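Local atomic coordinates of phosphodiesterase (PDB entry 6CPU), a protein that belongs to the phosphodiesterase family, whose mostly helical metal-binding domain of the HD superfamily here carries a zinc and a magnesium ion. Residues Phe93-Leu98 and Val263-Lys268; Glu198-Ala203 and Asp229-Val234; Leu236-Ala241 and Asn254-Phe259. All coordinates share one frame; numbering follows the deposited sequence.

Contact 1: Phe93-Leu98 and Val263-Lys268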
loop_
_atom_site.group_PDB
_atom_site.type_symbol
_atom_site.label_atom_id
_atom_site.label_comp_id
_atom_site.label_asym_id
_atom_site.label_seq_id
_atom_site.Cartn_x
_atom_site.Cartn_y
_atom_site.Cartn_z
ATOM N N PHE A 93 -7.141 8.289 15.181
ATOM C CA PHE A 93 -6.636 6.980 14.787
ATOM C C PHE A 93 -6.828 6.707 13.308
ATOM O O PHE A 93 -5.877 6.356 12.610
ATOM C CB PHE A 93 -7.297 5.841 15.578
ATOM C CG PHE A 93 -6.759 4.479 15.214
ATOM C CD1 PHE A 93 -5.517 4.073 15.673
ATOM C CD2 PHE A 93 -7.474 3.629 14.394
ATOM C CE1 PHE A 93 -5.003 2.838 15.326
ATOM C CE2 PHE A 93 -6.973 2.388 14.041
ATOM C CZ PHE A 93 -5.737 1.987 14.521
ATOM N N PHE A 94 -8.053 6.844 12.827
ATOM C CA PHE A 94 -8.347 6.484 11.434
ATOM C C PHE A 94 -7.896 7.533 10.437
ATOM O O PHE A 94 -7.717 7.210 9.275
ATOM C CB PHE A 94 -9.824 6.167 11.236
ATOM C CG PHE A 94 -10.274 4.963 12.017
ATOM C CD1 PHE A 94 -10.025 3.683 11.553
ATOM C CD2 PHE A 94 -10.909 5.117 13.240
ATOM C CE1 PHE A 94 -10.437 2.574 12.279
ATOM C CE2 PHE A 94 -11.301 4.015 13.977
ATOM C CZ PHE A 94 -11.068 2.745 13.497
ATOM N N PHE A 95 -7.722 8.778 10.868
ATOM C CA PHE A 95 -7.376 9.865 9.925
ATOM C C PHE A 95 -6.090 10.606 10.293
ATOM O O PHE A 95 -5.876 11.772 9.934
ATOM C CB PHE A 95 -8.599 10.768 9.700
ATOM C CG PHE A 95 -9.751 10.020 9.113
ATOM C CD1 PHE A 95 -9.717 9.613 7.784
ATOM C CD2 PHE A 95 -10.835 9.633 9.900
ATOM C CE1 PHE A 95 -10.744 8.868 7.245
ATOM C CE2 PHE A 95 -11.870 8.895 9.357
ATOM C CZ PHE A 95 -11.836 8.515 8.028
ATOM N N THR A 96 -5.206 9.872 10.951
ATOM C CA THR A 96 -3.871 10.343 11.316
ATOM C C THR A 96 -3.142 10.923 10.093
ATOM O O THR A 96 -2.502 11.973 10.165
ATOM C CB THR A 96 -3.045 9.191 11.990
ATOM O OG1 THR A 96 -1.766 9.683 12.398
ATOM C CG2 THR A 96 -2.832 7.989 11.066
ATOM N N HIS A 97 -3.311 10.257 8.957
ATOM C CA HIS A 97 -2.629 10.609 7.709
ATOM C C HIS A 97 -3.025 11.953 7.094
ATOM O O HIS A 97 -2.371 12.394 6.155
ATOM C CB HIS A 97 -2.849 9.499 6.668
ATOM C CG HIS A 97 -4.281 9.315 6.266
ATOM N ND1 HIS A 97 -5.195 8.648 7.056
ATOM C CD2 HIS A 97 -4.951 9.683 5.147
ATOM C CE1 HIS A 97 -6.374 8.648 6.459
ATOM N NE2 HIS A 97 -6.242 9.231 5.279
ATOM N N LEU A 98 -4.063 12.603 7.624
ATOM C CA LEU A 98 -4.605 13.834 7.040
ATOM C C LEU A 98 -4.257 15.183 7.698
ATOM O O LEU A 98 -4.880 16.195 7.358
ATOM C CB LEU A 98 -6.137 13.710 6.939
ATOM C CG LEU A 98 -6.649 12.630 5.990
ATOM C CD1 LEU A 98 -8.172 12.615 5.995
ATOM C CD2 LEU A 98 -6.129 12.857 4.578
ATOM N N VAL A 263 -6.685 0.287 4.726
ATOM C CA VAL A 263 -5.372 -0.031 4.151
ATOM C C VAL A 263 -4.922 1.076 3.197
ATOM O O VAL A 263 -3.787 1.557 3.293
ATOM C CB VAL A 263 -5.375 -1.381 3.386
ATOM C CG1 VAL A 263 -4.079 -1.559 2.606
ATOM C CG2 VAL A 263 -5.571 -2.545 4.341
ATOM N N ARG A 264 -5.799 1.483 2.287
ATOM C CA ARG A 264 -5.463 2.560 1.331
ATOM C C ARG A 264 -5.010 3.822 2.070
ATOM O O ARG A 264 -4.027 4.469 1.676
ATOM C CB ARG A 264 -6.641 2.863 0.409
ATOM C CG ARG A 264 -6.354 3.929 -0.620
ATOM C CD ARG A 264 -7.539 4.153 -1.528
ATOM N NE ARG A 264 -8.562 5.006 -0.915
ATOM C CZ ARG A 264 -9.648 5.449 -1.536
ATOM N NH1 ARG A 264 -9.909 5.084 -2.781
ATOM N NH2 ARG A 264 -10.486 6.266 -0.909
ATOM N N ASP A 265 -5.695 4.141 3.167
ATOM C CA ASP A 265 -5.360 5.301 3.996
ATOM C C ASP A 265 -3.965 5.251 4.657
ATOM O O ASP A 265 -3.459 6.290 5.087
ATOM C CB ASP A 265 -6.431 5.518 5.092
ATOM C CG ASP A 265 -7.756 6.063 4.550
ATOM O OD1 ASP A 265 -7.803 6.536 3.388
ATOM O OD2 ASP A 265 -8.775 6.020 5.303
ATOM N N THR A 266 -3.340 4.078 4.720
ATOM C CA THR A 266 -1.998 3.970 5.265
ATOM C C THR A 266 -0.912 4.150 4.205
ATOM O O THR A 266 0.254 4.218 4.557
ATOM C CB THR A 266 -1.744 2.632 5.976
ATOM O OG1 THR A 266 -1.741 1.559 5.032
ATOM C CG2 THR A 266 -2.808 2.380 7.045
ATOM N N TYR A 267 -1.302 4.197 2.931
ATOM C CA TYR A 267 -0.355 4.425 1.840
ATOM C C TYR A 267 -0.331 5.899 1.486
ATOM O O TYR A 267 -1.352 6.569 1.547
ATOM C CB TYR A 267 -0.728 3.552 0.622
ATOM C CG TYR A 267 -0.283 2.120 0.781
ATOM C CD1 TYR A 267 -1.141 1.137 1.252
ATOM C CD2 TYR A 267 1.023 1.743 0.469
ATOM C CE1 TYR A 267 -0.713 -0.168 1.427
ATOM C CE2 TYR A 267 1.452 0.436 0.649
ATOM C CZ TYR A 267 0.589 -0.519 1.121
ATOM O OH TYR A 267 1.049 -1.830 1.283
ATOM N N LYS A 268 0.841 6.424 1.151
ATOM C CA LYS A 268 0.969 7.852 0.827
ATOM C C LYS A 268 0.704 8.104 -0.665
ATOM O O LYS A 268 1.492 7.676 -1.514
ATOM C CB LYS A 268 2.364 8.335 1.220
ATOM C CG LYS A 268 2.548 8.241 2.722
ATOM C CD LYS A 268 3.956 8.540 3.152
ATOM C CE LYS A 268 4.038 8.930 4.618
ATOM N NZ LYS A 268 3.138 8.157 5.500
HETATM O O HOH W 1 -8.429 5.087 7.696
HETATM O O HOH W 2 -8.446 9.269 3.667
#
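The imidazole of H97 lies between two partners: the backbone oxygen of D265 sits 3.3 Å above one face, displaced from the ring centre, and CG of L98 covers the opposite face. At the ring's edge, in its plane, are F94 O and a water. The contact joins the end of helix 84-94, which leads into the parallel sheet through strand 100-103, to a type I turn, R264 to Y267, at the C-terminal end of helix 253-264. A chi1 of 64° tucks CG of H97 in between its own N and C, which turns the ring over the turn. There H97 CE1 lies 3.4 Å from D265 CB, and the carboxylate plane is tilted by only 28° from the imidazole.

Both carboxylate oxygens reach the first segment through water. D265 OD2 takes a 2.6 Å bond from a water that also donates to F94 O, while D265 OD1 accepts from a second water, itself 2.7 Å from H97 NE2. T36 OG1 is a further hydrogen-bond partner of D265 OD1. F95 CE1 is 4.0 Å from D265 OD2, a loose approach, and its ring packs edge-to-face with F33 of helix 25-34, which D265 also touches. From the last residue of the turn, Y267 OH bonds D350 N, the backbone of a zinc ligand. Just before the turn, V263 O accepts both T266 N and, in the carbonyl plane at 2.7 Å, T266 OG1.

Contact 2: Glu198-Ala203 and Asp229-Val234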
loop_
_atom_site.group_PDB
_atom_site.type_symbol
_atom_site.label_atom_id
_atom_site.label_comp_id
_atom_site.label_asym_id
_atom_site.label_seq_id
_atom_site.Cartn_x
_atom_site.Cartn_y
_atom_site.Cartn_z
ATOM N N GLU A 198 -20.522 3.243 -1.939
ATOM C CA GLU A 198 -20.960 4.565 -2.382
ATOM C C GLU A 198 -19.841 5.598 -2.357
ATOM O O GLU A 198 -20.000 6.663 -2.921
ATOM C CB GLU A 198 -22.121 5.076 -1.531
ATOM C CG GLU A 198 -23.441 4.375 -1.805
ATOM C CD GLU A 198 -24.527 4.803 -0.837
ATOM O OE1 GLU A 198 -24.605 6.005 -0.501
ATOM O OE2 GLU A 198 -25.298 3.928 -0.394
ATOM N N LEU A 199 -18.730 5.286 -1.696
ATOM C CA LEU A 199 -17.585 6.196 -1.629
ATOM C C LEU A 199 -16.634 6.020 -2.809
ATOM O O LEU A 199 -15.653 6.750 -2.916
ATOM C CB LEU A 199 -16.833 6.020 -0.301
ATOM C CG LEU A 199 -17.652 6.275 0.976
ATOM C CD1 LEU A 199 -16.781 6.231 2.217
ATOM C CD2 LEU A 199 -18.372 7.607 0.903
ATOM N N LEU A 200 -16.924 5.062 -3.689
ATOM C CA LEU A 200 -16.193 4.921 -4.946
ATOM C C LEU A 200 -16.874 5.755 -6.015
ATOM O O LEU A 200 -18.098 5.865 -6.029
ATOM C CB LEU A 200 -16.147 3.455 -5.387
ATOM C CG LEU A 200 -15.579 2.455 -4.379
ATOM C CD1 LEU A 200 -15.638 1.055 -4.967
ATOM C CD2 LEU A 200 -14.159 2.807 -3.959
ATOM N N GLN A 201 -16.093 6.326 -6.929
ATOM C CA GLN A 201 -16.660 7.189 -7.964
ATOM C C GLN A 201 -17.492 6.444 -9.006
ATOM O O GLN A 201 -18.536 6.934 -9.435
ATOM C CB GLN A 201 -15.574 7.994 -8.658
ATOM C CG GLN A 201 -16.120 9.236 -9.347
ATOM C CD GLN A 201 -15.032 10.090 -9.962
ATOM O OE1 GLN A 201 -14.000 9.583 -10.408
ATOM N NE2 GLN A 201 -15.257 11.396 -9.990
ATOM N N ASP A 202 -17.023 5.275 -9.431
ATOM C CA ASP A 202 -17.724 4.482 -10.447
ATOM C C ASP A 202 -17.817 3.015 -10.024
ATOM O O ASP A 202 -16.894 2.234 -10.244
ATOM C CB ASP A 202 -16.994 4.616 -11.781
ATOM C CG ASP A 202 -17.720 3.944 -12.937
ATOM O OD1 ASP A 202 -18.849 3.423 -12.768
ATOM O OD2 ASP A 202 -17.129 3.939 -14.034
ATOM N N ALA A 203 -18.952 2.656 -9.432
ATOM C CA ALA A 203 -19.264 1.277 -9.088
ATOM C C ALA A 203 -20.353 0.707 -10.011
ATOM O O ALA A 203 -21.074 -0.215 -9.630
ATOM C CB ALA A 203 -19.697 1.198 -7.623
ATOM N N ASP A 229 -10.905 2.443 -8.200
ATOM C CA ASP A 229 -10.895 1.160 -8.914
ATOM C C ASP A 229 -10.037 0.146 -8.159
ATOM O O ASP A 229 -10.379 -1.024 -8.046
ATOM C CB ASP A 229 -10.263 1.283 -10.306
ATOM C CG ASP A 229 -11.074 2.091 -11.306
ATOM O OD1 ASP A 229 -12.333 2.106 -11.263
ATOM O OD2 ASP A 229 -10.404 2.684 -12.198
ATOM N N LEU A 230 -8.882 0.606 -7.677
ATOM C CA LEU A 230 -7.923 -0.277 -7.018
ATOM C C LEU A 230 -8.476 -0.893 -5.734
ATOM O O LEU A 230 -8.200 -2.055 -5.420
ATOM C CB LEU A 230 -6.607 0.462 -6.766
ATOM C CG LEU A 230 -5.818 0.728 -8.060
ATOM C CD1 LEU A 230 -4.813 1.864 -7.869
ATOM C CD2 LEU A 230 -5.134 -0.540 -8.582
ATOM N N VAL A 231 -9.276 -0.126 -5.003
ATOM C CA VAL A 231 -9.973 -0.653 -3.826
ATOM C C VAL A 231 -10.825 -1.852 -4.233
ATOM O O VAL A 231 -10.794 -2.916 -3.579
ATOM C CB VAL A 231 -10.859 0.430 -3.167
ATOM C CG1 VAL A 231 -11.825 -0.172 -2.140
ATOM C CG2 VAL A 231 -9.986 1.487 -2.513
ATOM N N TYR A 232 -11.590 -1.687 -5.306
ATOM C CA TYR A 232 -12.457 -2.785 -5.751
ATOM C C TYR A 232 -11.652 -3.988 -6.229
ATOM O O TYR A 232 -12.043 -5.117 -5.979
ATOM C CB TYR A 232 -13.424 -2.340 -6.837
ATOM C CG TYR A 232 -14.553 -3.331 -6.999
ATOM C CD1 TYR A 232 -14.535 -4.281 -8.022
ATOM C CD2 TYR A 232 -15.627 -3.332 -6.116
ATOM C CE1 TYR A 232 -15.572 -5.200 -8.169
ATOM C CE2 TYR A 232 -16.669 -4.241 -6.256
ATOM C CZ TYR A 232 -16.636 -5.175 -7.281
ATOM O OH TYR A 232 -17.675 -6.094 -7.418
ATOM N N CYS A 233 -10.536 -3.748 -6.920
ATOM C CA CYS A 233 -9.630 -4.830 -7.297
ATOM C C CYS A 233 -9.163 -5.653 -6.099
ATOM O O CYS A 233 -9.138 -6.885 -6.157
ATOM C CB CYS A 233 -8.417 -4.299 -8.055
ATOM S SG CYS A 233 -8.783 -3.616 -9.697
ATOM N N VAL A 234 -8.794 -4.983 -5.010
ATOM C CA VAL A 234 -8.409 -5.690 -3.803
ATOM C C VAL A 234 -9.579 -6.538 -3.286
ATOM O O VAL A 234 -9.393 -7.690 -2.910
ATOM C CB VAL A 234 -7.934 -4.727 -2.699
ATOM C CG1 VAL A 234 -7.634 -5.492 -1.415
ATOM C CG2 VAL A 234 -6.687 -3.978 -3.141
HETATM O O HOH W 3 -14.355 1.629 -9.361
#
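L200 is the first residue of the 198-203 loop to meet helix 227-242, and it supplies all the apolar contact with V231 and Y232. A chi1 of -55° sends CG of L200 off opposite its carbonyl carbon and aims both methyls at the helix, one for each neighbour: L200 CD2 lies 4.1 Å from V231 CB, and L200 CD1 4.5 Å from Y232 CB. V231 CG1, held anti to the backbone N (chi1 167°), adds a second touch at 4.2 Å from L200 CD2. The Y232 side chain also packs on L208 and L211 of helix 205-216, and its hydroxyl bonds T318 O.

The Q201 N-H donates to D228 OD2, at the start of helix 227-242. D202 crosses by its backbone instead of its side chain: one water donates to D202 O at 2.8 Å and to D229 OD1 at 2.8 Å. The two carboxylates stay apart, with D202 OD2 5.8 Å from D229 OD1; R207, salt-bridged to D229 and touching D202, probably eases their like charges, and D202 OD1 itself turns to S204 OG. Apolar packing at L200 and a water bridge at D202 thus lay this connection between helices 177-193 and 205-216 along the first turns of helix 227-242, an interhelical loop packed on a helix, in the mostly helical fold of this phosphodiesterase.

Contact 3: Leu236-Ala241 and Asn254-Phe259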
loop_
_atom_site.group_PDB
_atom_site.type_symbol
_atom_site.label_atom_id
_atom_site.label_comp_id
_atom_site.label_asym_id
_atom_site.label_seq_id
_atom_site.Cartn_x
_atom_site.Cartn_y
_atom_site.Cartn_z
ATOM N N LEU A 236 -12.047 -7.871 -4.981
ATOM C CA LEU A 236 -12.194 -9.034 -5.862
ATOM C C LEU A 236 -11.223 -10.152 -5.490
ATOM O O LEU A 236 -11.609 -11.317 -5.360
ATOM C CB LEU A 236 -11.979 -8.631 -7.324
ATOM C CG LEU A 236 -13.084 -7.780 -7.932
ATOM C CD1 LEU A 236 -12.662 -7.265 -9.294
ATOM C CD2 LEU A 236 -14.398 -8.552 -8.008
ATOM N N MET A 237 -9.965 -9.788 -5.275
ATOM C CA MET A 237 -8.932 -10.772 -4.980
ATOM C C MET A 237 -9.011 -11.386 -3.594
ATOM O O MET A 237 -8.893 -12.609 -3.441
ATOM C CB MET A 237 -7.565 -10.159 -5.230
ATOM C CG MET A 237 -7.326 -9.950 -6.702
ATOM S SD MET A 237 -5.707 -9.281 -7.077
ATOM C CE MET A 237 -5.957 -7.526 -6.811
ATOM N N ILE A 238 -9.236 -10.558 -2.579
ATOM C CA ILE A 238 -9.318 -11.065 -1.217
ATOM C C ILE A 238 -10.613 -11.841 -0.962
ATOM O O ILE A 238 -10.580 -12.888 -0.312
ATOM C CB ILE A 238 -9.138 -9.939 -0.177
ATOM C CG1 ILE A 238 -7.772 -9.262 -0.356
ATOM C CG2 ILE A 238 -9.292 -10.478 1.232
ATOM C CD1 ILE A 238 -6.570 -10.113 -0.008
ATOM N N ASP A 239 -11.744 -11.344 -1.453
ATOM C CA ASP A 239 -13.012 -12.069 -1.303
ATOM C C ASP A 239 -12.888 -13.465 -1.916
ATOM O O ASP A 239 -13.306 -14.453 -1.309
ATOM C CB ASP A 239 -14.164 -11.293 -1.946
ATOM C CG ASP A 239 -15.540 -11.892 -1.640
ATOM O OD1 ASP A 239 -15.724 -12.511 -0.580
ATOM O OD2 ASP A 239 -16.460 -11.713 -2.463
ATOM N N TYR A 240 -12.275 -13.530 -3.094
ATOM C CA TYR A 240 -12.080 -14.780 -3.842
ATOM C C TYR A 240 -11.244 -15.790 -3.049
ATOM O O TYR A 240 -11.564 -16.974 -3.006
ATOM C CB TYR A 240 -11.411 -14.470 -5.183
ATOM C CG TYR A 240 -11.419 -15.597 -6.197
ATOM C CD1 TYR A 240 -12.589 -15.952 -6.862
ATOM C CD2 TYR A 240 -10.246 -16.286 -6.520
ATOM C CE1 TYR A 240 -12.600 -16.974 -7.806
ATOM C CE2 TYR A 240 -10.248 -17.310 -7.470
ATOM C CZ TYR A 240 -11.430 -17.642 -8.111
ATOM O OH TYR A 240 -11.439 -18.661 -9.041
ATOM N N ALA A 241 -10.180 -15.301 -2.411
ATOM C CA ALA A 241 -9.328 -16.124 -1.570
ATOM C C ALA A 241 -10.052 -16.598 -0.313
ATOM O O ALA A 241 -9.938 -17.765 0.061
ATOM C CB ALA A 241 -8.070 -15.362 -1.199
ATOM N N ASN A 254 -19.403 -4.897 2.333
ATOM C CA ASN A 254 -19.163 -3.641 3.060
ATOM C C ASN A 254 -18.030 -3.727 4.074
ATOM O O ASN A 254 -17.286 -2.762 4.257
ATOM C CB ASN A 254 -20.419 -3.142 3.779
ATOM C CG ASN A 254 -20.348 -1.656 4.087
ATOM O OD1 ASN A 254 -20.034 -0.847 3.212
ATOM N ND2 ASN A 254 -20.636 -1.288 5.320
ATOM N N GLU A 255 -17.933 -4.871 4.744
ATOM C CA GLU A 255 -16.899 -5.121 5.742
ATOM C C GLU A 255 -15.513 -5.216 5.107
ATOM O O GLU A 255 -14.551 -4.658 5.629
ATOM C CB GLU A 255 -17.228 -6.415 6.472
ATOM C CG GLU A 255 -16.388 -6.714 7.693
ATOM C CD GLU A 255 -16.975 -7.861 8.505
ATOM O OE1 GLU A 255 -18.217 -8.025 8.514
ATOM O OE2 GLU A 255 -16.190 -8.605 9.118
ATOM N N LEU A 256 -15.413 -5.928 3.988
ATOM C CA LEU A 256 -14.149 -5.981 3.238
ATOM C C LEU A 256 -13.755 -4.621 2.689
ATOM O O LEU A 256 -12.600 -4.224 2.801
ATOM C CB LEU A 256 -14.203 -6.997 2.100
ATOM C CG LEU A 256 -13.965 -8.452 2.472
ATOM C CD1 LEU A 256 -14.011 -9.314 1.217
ATOM C CD2 LEU A 256 -12.639 -8.638 3.202
ATOM N N LEU A 257 -14.711 -3.890 2.120
ATOM C CA LEU A 257 -14.415 -2.537 1.644
ATOM C C LEU A 257 -13.921 -1.616 2.764
ATOM O O LEU A 257 -12.986 -0.845 2.559
ATOM C CB LEU A 257 -15.612 -1.918 0.930
ATOM C CG LEU A 257 -16.018 -2.502 -0.432
ATOM C CD1 LEU A 257 -17.197 -1.726 -1.007
ATOM C CD2 LEU A 257 -14.880 -2.513 -1.434
ATOM N N ALA A 258 -14.534 -1.677 3.948
ATOM C CA ALA A 258 -14.067 -0.843 5.061
ATOM C C ALA A 258 -12.583 -1.115 5.372
ATOM O O ALA A 258 -11.787 -0.189 5.550
ATOM C CB ALA A 258 -14.924 -1.071 6.312
ATOM N N PHE A 259 -12.239 -2.389 5.476
ATOM C CA PHE A 259 -10.866 -2.820 5.698
ATOM C C PHE A 259 -9.929 -2.266 4.621
ATOM O O PHE A 259 -8.853 -1.756 4.929
ATOM C CB PHE A 259 -10.827 -4.353 5.759
ATOM C CG PHE A 259 -9.467 -4.962 5.553
ATOM C CD1 PHE A 259 -8.437 -4.746 6.454
ATOM C CD2 PHE A 259 -9.225 -5.792 4.462
ATOM C CE1 PHE A 259 -7.198 -5.331 6.270
ATOM C CE2 PHE A 259 -7.992 -6.380 4.277
ATOM C CZ PHE A 259 -6.968 -6.146 5.183
#
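L256 drives one methyl against the base of D239 and turns the other to I238. L256 CD1 is the closer branch, 3.7 Å from D239 CB and 3.9 Å from D239 CA, so it rests on the backbone end of the aspartate as much as on its side chain. L256 CD2 comes to 4.3 Å from I238 CG2, the branch methyl of the isoleucine. With CG anti to the carbonyl carbon (chi1 -81°), L256 reaches out from helix 253-264 and meets the D239 side chain at about a right angle, across the methylene.

L256 also touches Y235 and I242. Together with I238 and D239 these form the four-residue hole, spaced i, i+3, i+4 and i+7 on helix 227-242, into which L256 enters as a knob: knobs-into-holes packing between helices that succeed one another in the chain. F259, one turn after L256, points the same way but makes no close contact with the other segment.

Farther out, I238 and A241 rest on L343 of helix 336-348, while helix 253-264 is tied to helix 177-193 and the loop after it by the salt bridge from E255 to R188 and by N254, whose side-chain amide bonds F196 N and I194 O.

A chi1 of -171° swings the D239 carboxylate round to put OD1 of D239 4.0 Å from L256 CD1, while OD2 of D239 makes a long, weak ion pair with K243. A buried carboxylate beside a methyl may have a somewhat raised pKa, which the weak pair with K243 would partly offset; the attraction between the two segments themselves is dispersion and the burial of hydrocarbon.

In the fold
Contact 1 closes the widest loop of the chain among the three, and contacts 2 and 3 follow one another inside it. Helix 227-242 serves contacts 2 and 3, whose centres are about 11 Å apart; helix 253-264 serves contact 3 and then runs into the turn of contact 1, about 18 Å away between centres. Contacts 1 and 2, about 17 Å apart by centres, touch where R264 NH1 lies 3.6 Å from V231 CG2, and V231 CG1 meets L257 CD2 of contact 3 at 3.9 Å. Two consecutive helices thereby tie the segment leading to the N-terminal sheet and the 198-203 loop into one helical body.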